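Local coordinates for isoaspartyl dipeptidase (Fervidobacterium islandicum, PDB 7CDH), which probably hydrolyses beta-aspartyl (isoaspartyl) dipeptides as a thermophilic, zinc-dependent peptidase of the amidohydrolase family, a proposed protein-repair activity, at residues 123-137 with 144-158. Sequence-based numbering, arbitrary orientation.
Sequences TFIYTGSYRVPPVTF and DIVLIDKVIGVGEIA. With ZN (zinc ion), chain K; ZN (zinc ion), chain L.
I125 pairs in parallel with V151 and T127 with V154, joining the two strands of a beta-alpha-beta unit (strand, helix 141-147, strand) of the amidohydrolase TIM barrel. A beta bulge shifts the register between the bridges. I125 N donates to K150 O, I152 N to I125 O, T127 N to G153 O and G155 N to T127 O. Packing is close on the helix side of the strands, where I148 CD1 lies over one face of the F137 ring and V151 CG2 touches I125 CG1 at 3.9 Å. Beside them D144 OD2 is gripped twice: with chi1 at -179°, T127 turns OG1 away from its backbone N to reach the anti lone pair at 2.8 Å, and F137 N comes from the syn side, 26° out of the carboxylate plane. D144 OD1 bonds T138 OG1. On the other face of the sheet, I152 CD1 makes a CH-pi contact with the Y126 ring, 3.9 Å from its centroid. The more open part is at F124, which is partly exposed and meets I152 through CB. Buried K150 bends at its last torsion (chi4 -66°) to give NZ to T123 O and OG1 and forms a salt bridge with E117; T123 OG1 also bonds A113 O. A methionine in place of K150 would probably leave E117 without its cationic mate and T123 O without this donor. The C-terminal end of strand 151-158 carries the two-zinc site: beside a water linking Y130 OH to E156 OE2, the E156 carboxylate bridges the ions, OE1 2.2 Å from the zinc of chain K (with H195 and H224) and OE2 2.0 Å from the zinc of chain L (with H61, H63 and D285).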
loop_
_atom_site.group_PDB
_atom_site.type_symbol
_atom_site.label_atom_id
_atom_site.label_comp_id
_atom_site.label_asym_id
_atom_site.label_seq_id
_atom_site.Cartn_x
_atom_site.Cartn_y
_atom_site.Cartn_z
ATOM N N THR A 123 -7.265 15.306 30.368
ATOM C CA THR A 123 -6.379 15.451 29.184
ATOM C C THR A 123 -7.173 15.251 27.903
ATOM O O THR A 123 -8.039 14.358 27.868
ATOM C CB THR A 123 -5.254 14.414 29.201
ATOM O OG1 THR A 123 -5.863 13.114 29.152
ATOM C CG2 THR A 123 -4.438 14.535 30.451
ATOM N N PHE A 124 -6.799 16.006 26.879
ATOM C CA PHE A 124 -7.293 15.849 25.500
ATOM C C PHE A 124 -6.087 16.069 24.611
ATOM O O PHE A 124 -5.087 16.652 25.058
ATOM C CB PHE A 124 -8.437 16.814 25.185
ATOM C CG PHE A 124 -9.539 16.754 26.209
ATOM C CD1 PHE A 124 -9.460 17.498 27.367
ATOM C CD2 PHE A 124 -10.596 15.869 26.062
ATOM C CE1 PHE A 124 -10.409 17.351 28.367
ATOM C CE2 PHE A 124 -11.596 15.793 27.018
ATOM C CZ PHE A 124 -11.488 16.514 28.180
ATOM N N ILE A 125 -6.173 15.603 23.377
ATOM C CA ILE A 125 -5.023 15.752 22.460
ATOM C C ILE A 125 -5.568 16.259 21.137
ATOM O O ILE A 125 -6.740 16.072 20.866
ATOM C CB ILE A 125 -4.251 14.421 22.354
ATOM C CG1 ILE A 125 -5.065 13.321 21.681
ATOM C CG2 ILE A 125 -3.790 13.969 23.735
ATOM C CD1 ILE A 125 -4.249 12.127 21.314
ATOM N N TYR A 126 -4.697 16.865 20.365
ATOM C CA TYR A 126 -4.828 17.018 18.910
ATOM C C TYR A 126 -4.180 15.824 18.213
ATOM O O TYR A 126 -3.250 15.221 18.742
ATOM C CB TYR A 126 -4.103 18.288 18.481
ATOM C CG TYR A 126 -4.645 19.574 19.046
ATOM C CD1 TYR A 126 -5.654 20.246 18.403
ATOM C CD2 TYR A 126 -4.101 20.162 20.166
ATOM C CE1 TYR A 126 -6.117 21.465 18.863
ATOM C CE2 TYR A 126 -4.547 21.378 20.642
ATOM C CZ TYR A 126 -5.557 22.034 19.981
ATOM O OH TYR A 126 -6.025 23.233 20.394
ATOM N N THR A 127 -4.642 15.552 17.005
ATOM C CA THR A 127 -3.939 14.748 15.993
ATOM C C THR A 127 -3.161 15.731 15.143
ATOM O O THR A 127 -3.272 16.939 15.401
ATOM C CB THR A 127 -4.888 13.865 15.192
ATOM O OG1 THR A 127 -3.969 13.200 14.342
ATOM C CG2 THR A 127 -5.926 14.601 14.374
ATOM N N GLY A 128 -2.367 15.247 14.198
ATOM C CA GLY A 128 -1.486 16.119 13.392
ATOM C C GLY A 128 -0.319 16.665 14.185
ATOM O O GLY A 128 -0.096 16.219 15.329
ATOM N N SER A 129 0.380 17.637 13.589
ATOM C CA SER A 129 1.578 18.349 14.101
ATOM C C SER A 129 1.743 19.591 13.215
ATOM O O SER A 129 0.785 19.894 12.453
ATOM C CB SER A 129 2.823 17.449 14.067
ATOM O OG SER A 129 3.258 17.152 12.715
ATOM N N TYR A 130 2.901 20.258 13.261
ATOM C CA TYR A 130 3.176 21.459 12.446
ATOM C C TYR A 130 2.910 21.152 10.978
ATOM O O TYR A 130 2.316 21.967 10.295
ATOM C CB TYR A 130 4.626 21.922 12.542
ATOM C CG TYR A 130 4.959 22.948 13.596
ATOM C CD1 TYR A 130 4.320 23.006 14.829
ATOM C CD2 TYR A 130 5.999 23.843 13.365
ATOM C CE1 TYR A 130 4.684 23.935 15.798
ATOM C CE2 TYR A 130 6.354 24.799 14.307
ATOM C CZ TYR A 130 5.709 24.834 15.532
ATOM O OH TYR A 130 6.130 25.772 16.444
ATOM N N ARG A 131 3.411 20.017 10.501
ATOM C CA ARG A 131 3.544 19.766 9.056
ATOM C C ARG A 131 2.187 19.461 8.430
ATOM O O ARG A 131 1.398 18.731 9.006
ATOM C CB ARG A 131 4.472 18.592 8.807
ATOM C CG ARG A 131 4.648 18.293 7.330
ATOM C CD ARG A 131 5.860 17.428 7.165
ATOM N NE ARG A 131 6.130 17.183 5.773
ATOM C CZ ARG A 131 5.526 16.275 5.029
ATOM N NH1 ARG A 131 4.580 15.498 5.542
ATOM N NH2 ARG A 131 5.880 16.177 3.758
ATOM N N VAL A 132 1.971 20.009 7.250
ATOM C CA VAL A 132 0.884 19.623 6.313
ATOM C C VAL A 132 1.540 18.825 5.188
ATOM O O VAL A 132 2.569 19.276 4.673
ATOM C CB VAL A 132 0.194 20.901 5.810
ATOM C CG1 VAL A 132 -0.663 20.626 4.599
ATOM C CG2 VAL A 132 -0.594 21.564 6.930
ATOM N N PRO A 133 1.052 17.621 4.787
ATOM C CA PRO A 133 -0.149 16.978 5.315
ATOM C C PRO A 133 0.063 16.363 6.699
ATOM O O PRO A 133 1.142 15.860 6.999
ATOM C CB PRO A 133 -0.413 15.810 4.322
ATOM C CG PRO A 133 0.926 15.440 3.789
ATOM C CD PRO A 133 1.728 16.737 3.804
ATOM N N PRO A 134 -0.953 16.378 7.581
ATOM C CA PRO A 134 -0.735 16.093 8.992
ATOM C C PRO A 134 -0.623 14.596 9.279
ATOM O O PRO A 134 -1.316 13.865 8.615
ATOM C CB PRO A 134 -1.979 16.690 9.661
ATOM C CG PRO A 134 -3.035 16.564 8.619
ATOM C CD PRO A 134 -2.320 16.803 7.303
ATOM N N VAL A 135 0.238 14.227 10.236
ATOM C CA VAL A 135 0.393 12.845 10.766
ATOM C C VAL A 135 -0.954 12.475 11.383
ATOM O O VAL A 135 -1.635 13.377 11.887
ATOM C CB VAL A 135 1.502 12.748 11.836
ATOM C CG1 VAL A 135 2.881 12.922 11.244
ATOM C CG2 VAL A 135 1.274 13.746 13.004
ATOM N N THR A 136 -1.304 11.194 11.374
ATOM C CA THR A 136 -2.618 10.712 11.848
ATOM C C THR A 136 -2.370 9.386 12.557
ATOM O O THR A 136 -1.306 8.842 12.355
ATOM C CB THR A 136 -3.635 10.644 10.699
ATOM O OG1 THR A 136 -3.297 9.549 9.850
ATOM C CG2 THR A 136 -3.671 11.910 9.872
ATOM N N PHE A 137 -3.286 8.981 13.428
ATOM C CA PHE A 137 -3.304 7.655 14.069
ATOM C C PHE A 137 -3.764 6.576 13.089
ATOM O O PHE A 137 -3.296 5.471 13.213
ATOM C CB PHE A 137 -4.290 7.653 15.231
ATOM C CG PHE A 137 -3.883 8.466 16.422
ATOM C CD1 PHE A 137 -4.258 9.798 16.540
ATOM C CD2 PHE A 137 -3.143 7.897 17.436
ATOM C CE1 PHE A 137 -3.909 10.544 17.661
ATOM C CE2 PHE A 137 -2.815 8.638 18.562
ATOM C CZ PHE A 137 -3.214 9.952 18.695
ATOM N N ASP A 144 -9.525 9.900 12.939
ATOM C CA ASP A 144 -8.859 10.115 14.251
ATOM C C ASP A 144 -9.861 10.694 15.253
ATOM O O ASP A 144 -10.040 10.112 16.336
ATOM C CB ASP A 144 -7.622 10.982 14.127
ATOM C CG ASP A 144 -6.424 10.318 13.480
ATOM O OD1 ASP A 144 -6.542 9.133 13.073
ATOM O OD2 ASP A 144 -5.350 11.010 13.406
ATOM N N ILE A 145 -10.548 11.762 14.880
ATOM C CA ILE A 145 -11.477 12.460 15.809
ATOM C C ILE A 145 -12.733 11.608 15.998
ATOM O O ILE A 145 -13.283 11.626 17.056
ATOM C CB ILE A 145 -11.758 13.893 15.334
ATOM C CG1 ILE A 145 -12.487 14.693 16.420
ATOM C CG2 ILE A 145 -12.490 13.889 14.003
ATOM C CD1 ILE A 145 -12.502 16.208 16.192
ATOM N N VAL A 146 -13.151 10.798 15.042
ATOM C CA VAL A 146 -14.389 9.991 15.248
ATOM C C VAL A 146 -14.028 8.819 16.174
ATOM O O VAL A 146 -14.736 8.653 17.174
ATOM C CB VAL A 146 -15.041 9.614 13.902
ATOM C CG1 VAL A 146 -16.187 8.622 14.022
ATOM C CG2 VAL A 146 -15.538 10.843 13.179
ATOM N N LEU A 147 -12.880 8.161 15.981
ATOM C CA LEU A 147 -12.593 6.846 16.626
ATOM C C LEU A 147 -11.881 6.970 17.985
ATOM O O LEU A 147 -11.966 6.020 18.773
ATOM C CB LEU A 147 -11.743 5.986 15.687
ATOM C CG LEU A 147 -12.418 5.540 14.394
ATOM C CD1 LEU A 147 -11.514 4.545 13.681
ATOM C CD2 LEU A 147 -13.784 4.925 14.646
ATOM N N ILE A 148 -11.128 8.030 18.229
ATOM C CA ILE A 148 -10.281 8.216 19.449
ATOM C C ILE A 148 -10.877 9.292 20.368
ATOM O O ILE A 148 -10.794 10.479 20.041
ATOM C CB ILE A 148 -8.872 8.591 18.983
ATOM C CG1 ILE A 148 -8.302 7.510 18.071
ATOM C CG2 ILE A 148 -7.981 8.856 20.166
ATOM C CD1 ILE A 148 -7.148 7.993 17.269
ATOM N N ASP A 149 -11.441 8.881 21.495
ATOM C CA ASP A 149 -12.132 9.762 22.472
ATOM C C ASP A 149 -11.333 11.057 22.672
ATOM O O ASP A 149 -11.895 12.113 22.428
ATOM C CB ASP A 149 -12.509 8.974 23.734
ATOM C CG ASP A 149 -13.944 8.434 23.682
ATOM O OD1 ASP A 149 -14.814 9.148 23.117
ATOM O OD2 ASP A 149 -14.203 7.298 24.182
ATOM N N LYS A 150 -10.053 11.003 23.015
ATOM C CA LYS A 150 -9.326 12.212 23.475
ATOM C C LYS A 150 -9.021 13.181 22.323
ATOM O O LYS A 150 -8.658 14.324 22.630
ATOM C CB LYS A 150 -8.040 11.811 24.199
ATOM C CG LYS A 150 -8.252 11.303 25.622
ATOM C CD LYS A 150 -6.980 11.230 26.423
ATOM C CE LYS A 150 -7.173 10.550 27.753
ATOM N NZ LYS A 150 -8.054 11.341 28.635
ATOM N N VAL A 151 -9.050 12.760 21.054
ATOM C CA VAL A 151 -8.686 13.684 19.933
ATOM C C VAL A 151 -9.786 14.762 19.804
ATOM O O VAL A 151 -10.972 14.385 19.611
ATOM C CB VAL A 151 -8.477 12.904 18.629
ATOM C CG1 VAL A 151 -8.322 13.823 17.438
ATOM C CG2 VAL A 151 -7.291 11.972 18.736
ATOM N N ILE A 152 -9.454 16.051 19.986
ATOM C CA ILE A 152 -10.474 17.144 19.958
ATOM C C ILE A 152 -10.236 18.072 18.762
ATOM O O ILE A 152 -10.955 19.071 18.641
ATOM C CB ILE A 152 -10.564 17.911 21.293
ATOM C CG1 ILE A 152 -9.221 18.414 21.822
ATOM C CG2 ILE A 152 -11.254 17.030 22.318
ATOM C CD1 ILE A 152 -8.351 19.080 20.797
ATOM N N GLY A 153 -9.300 17.737 17.885
ATOM C CA GLY A 153 -8.895 18.638 16.800
ATOM C C GLY A 153 -7.589 18.231 16.161
ATOM O O GLY A 153 -7.094 17.148 16.460
ATOM N N VAL A 154 -7.116 19.062 15.248
ATOM C CA VAL A 154 -5.823 18.908 14.555
ATOM C C VAL A 154 -4.999 20.134 14.896
ATOM O O VAL A 154 -5.568 21.203 15.023
ATOM C CB VAL A 154 -5.995 18.763 13.042
ATOM C CG1 VAL A 154 -6.601 20.022 12.433
ATOM C CG2 VAL A 154 -4.668 18.393 12.367
ATOM N N GLY A 155 -3.711 19.948 15.104
ATOM C CA GLY A 155 -2.827 21.006 15.585
ATOM C C GLY A 155 -1.498 20.429 16.037
ATOM O O GLY A 155 -1.393 19.219 16.194
ATOM N N GLU A 156 -0.506 21.314 16.207
ATOM C CA GLU A 156 -0.682 22.704 15.829
ATOM C C GLU A 156 -0.116 22.895 14.411
ATOM O O GLU A 156 1.080 22.726 14.221
ATOM C CB GLU A 156 -0.090 23.657 16.870
ATOM C CG GLU A 156 1.266 23.264 17.377
ATOM C CD GLU A 156 2.055 24.295 18.173
ATOM O OE1 GLU A 156 1.868 25.551 18.005
ATOM O OE2 GLU A 156 2.840 23.819 19.028
ATOM N N ILE A 157 -0.965 23.224 13.447
ATOM C CA ILE A 157 -0.592 23.430 12.023
ATOM C C ILE A 157 0.133 24.765 11.916
ATOM O O ILE A 157 -0.413 25.758 12.352
ATOM C CB ILE A 157 -1.857 23.386 11.163
ATOM C CG1 ILE A 157 -2.487 21.997 11.245
ATOM C CG2 ILE A 157 -1.564 23.807 9.742
ATOM C CD1 ILE A 157 -3.768 21.900 10.467
ATOM N N ALA A 158 1.349 24.772 11.404
ATOM C CA ALA A 158 2.157 25.992 11.268
ATOM C C ALA A 158 1.742 26.713 9.994
ATOM O O ALA A 158 1.670 26.077 8.934
ATOM C CB ALA A 158 3.633 25.676 11.261
HETATM ZN ZN ZN K . 3.598 26.946 18.329
HETATM ZN ZN ZN L . 3.371 24.819 20.731
HETATM O O HOH W 1 2.806 23.660 8.151
HETATM O O HOH W 2 5.732 25.295 18.911
#